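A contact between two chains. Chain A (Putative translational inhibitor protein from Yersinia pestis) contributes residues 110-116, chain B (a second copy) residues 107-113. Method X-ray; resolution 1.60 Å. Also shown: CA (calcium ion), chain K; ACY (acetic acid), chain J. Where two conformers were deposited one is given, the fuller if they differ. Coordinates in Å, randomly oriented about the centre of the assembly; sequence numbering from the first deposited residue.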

# COMPACT_ATOMS: atom_id res chain seq x y z
N GLU A 110 11.04 3.49 4.04
CA GLU A 110 11.31 4.02 5.38
C GLU A 110 10.23 5.01 5.79
O GLU A 110 10.05 6.04 5.15
N VAL A 111 9.54 4.69 6.85
CA VAL A 111 8.52 5.58 7.43
C VAL A 111 9.13 6.35 8.60
O VAL A 111 10.20 6.00 9.14
N SER A 112 8.47 7.42 9.01
CA SER A 112 9.10 8.15 10.11
C SER A 112 8.73 7.54 11.47
O SER A 112 9.57 7.52 12.38
N ALA A 113 7.52 7.00 11.61
CA ALA A 113 7.10 6.43 12.88
C ALA A 113 6.03 5.37 12.62
O ALA A 113 5.34 5.39 11.60
N LEU A 114 5.88 4.48 13.59
CA LEU A 114 4.91 3.40 13.54
C LEU A 114 4.14 3.35 14.84
O LEU A 114 4.61 3.83 15.89
N PRO A 115 2.97 2.71 14.84
CA PRO A 115 2.22 2.55 16.09
C PRO A 115 3.09 1.93 17.18
O PRO A 115 3.88 1.01 16.92
N LYS A 116 2.92 2.43 18.40
CA LYS A 116 3.60 1.96 19.61
C LYS A 116 5.11 2.09 19.56
O LYS A 116 5.82 1.54 20.43
N SER B 107 -3.81 -0.54 7.84
CA SER B 107 -2.47 -0.21 8.29
C SER B 107 -2.38 1.31 8.47
O SER B 107 -3.03 2.06 7.74
N THR B 108 -1.63 1.73 9.50
CA THR B 108 -1.45 3.14 9.85
C THR B 108 0.04 3.37 9.97
O THR B 108 0.71 2.63 10.69
N VAL B 109 0.58 4.38 9.27
CA VAL B 109 2.00 4.68 9.37
C VAL B 109 2.17 6.19 9.33
O VAL B 109 1.36 6.91 8.73
N GLU B 110 3.22 6.67 9.99
CA GLU B 110 3.59 8.09 9.90
C GLU B 110 4.60 8.26 8.78
O GLU B 110 5.65 7.60 8.77
N VAL B 111 4.26 9.08 7.79
CA VAL B 111 5.14 9.34 6.68
C VAL B 111 5.80 10.71 6.84
O VAL B 111 5.40 11.54 7.66
N SER B 112 6.82 10.95 6.04
CA SER B 112 7.58 12.20 6.12
C SER B 112 6.77 13.40 5.63
O SER B 112 6.86 14.49 6.20
N ALA B 113 5.96 13.23 4.58
CA ALA B 113 5.11 14.34 4.15
C ALA B 113 4.02 13.81 3.23
O ALA B 113 4.10 12.68 2.72

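The most unusual feature of this contact is a carboxylate shared between a calcium ion and the other chain: Glu B110 grips the ion with both oxygens, OE1 and OE2 each 2.5 Å from the metal CA, while the same OE1 accepts a hydrogen bond from Ser A112 OG at 2.7 Å; OE2 has a further hydrogen bond elsewhere in the structure. The O atoms of waters 1 to 4 lie 2.3 to 2.4 Å from the calcium atom CA and complete the ion's six ligand atoms. Glu B110 points toward the other chain with chi1 and chi2 both t, an extended stem that carries its carboxylate past Ala A113, whose CB lies 3.7 Å from Glu B110 CB. Ser A112 also points toward its partner, and its p rotamer, in the one given of two deposited conformers, brings OG to that carboxylate.

The backbone sets the frame. Ala A113 and Glu B110 form a single antiparallel bridge: Glu B110 N donates to Ala A113 O at 3.0 Å, and the return bond from Ala A113 N to Glu B110 O is weak at 3.5 Å. That carbonyl is more closely approached by Ser A112 N, 2.8 Å from Glu B110 O.

Away from the carboxylate, apolar side chains that leave their backbones sideways do the packing. Val B109, rotamer m, meets two partners: Val A111, also m, places CG1 4.1 Å from Val B109 CB, and Leu A114, m then t, bends its end nearer so that CD2 reaches Val B109 CG1 at 3.7 Å. Pro A115 rests its CD 3.4 Å from Thr B108 O. Thr B108, again m, spends its hydroxyl on an acetic acid molecule, OG1 donating to ACY O at 2.8 Å; this ligand probably came from the crystallisation liquor. Val B111 points away and contributes little.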

# COMPACT_ATOMS: atom_id res chain seq x y z
CB GLU A 110 12.68 4.69 5.43
CG GLU A 110 13.07 5.04 6.89
CD GLU A 110 14.34 5.87 6.92
OE1 GLU A 110 15.45 5.32 6.97
OE2 GLU A 110 14.21 7.12 6.85
CB VAL A 111 7.30 4.79 7.90
CG1 VAL A 111 6.66 4.07 6.70
CG2 VAL A 111 7.67 3.77 8.97
CB SER A 112 8.79 9.66 10.04
OG SER A 112 7.44 9.97 9.80
CB ALA A 113 6.54 7.48 13.85
CB LEU A 114 5.59 2.04 13.30
CG LEU A 114 6.18 1.89 11.89
CD1 LEU A 114 7.09 0.65 11.83
CD2 LEU A 114 5.09 1.82 10.81
CB PRO A 115 1.08 1.60 15.70
CG PRO A 115 0.84 1.91 14.25
CD PRO A 115 2.26 2.11 13.69
CB LYS A 116 3.20 0.50 19.94
CG LYS A 116 1.71 0.34 20.10
CD LYS A 116 1.39 -0.86 20.94
CE LYS A 116 0.06 -0.71 21.66
NZ LYS A 116 0.27 -0.15 23.02
CB SER B 107 -1.44 -0.77 7.33
OG SER B 107 -1.54 -0.18 6.04
CB THR B 108 -2.14 3.52 11.17
OG1 THR B 108 -3.55 3.30 11.06
CG2 THR B 108 -1.89 5.00 11.52
CB VAL B 109 2.84 4.03 8.25
CG1 VAL B 109 2.62 2.50 8.17
CG2 VAL B 109 2.51 4.64 6.88
CB GLU B 110 4.17 8.62 11.22
CG GLU B 110 4.47 10.13 11.10
CD GLU B 110 5.29 10.67 12.26
OE1 GLU B 110 6.41 11.14 12.02
OE2 GLU B 110 4.76 10.77 13.38
CB VAL B 111 4.40 9.27 5.33
CG1 VAL B 111 3.84 7.85 5.03
CG2 VAL B 111 3.27 10.31 5.29
CB SER B 112 8.90 12.02 5.35
OG SER B 112 9.70 13.21 5.41
CB ALA B 113 5.92 15.44 3.44
CA CA K . 6.55 12.26 14.23
C ACY J . -3.34 -0.18 12.30
O ACY J . -4.11 0.63 11.73
OXT ACY J . -2.42 0.16 13.09
CH3 ACY J . -3.49 -1.66 12.08
O HOH W 1 5.37 13.93 13.11
O HOH W 2 8.73 12.77 13.27
O HOH W 3 5.04 12.30 16.10
O HOH W 4 7.83 10.63 15.45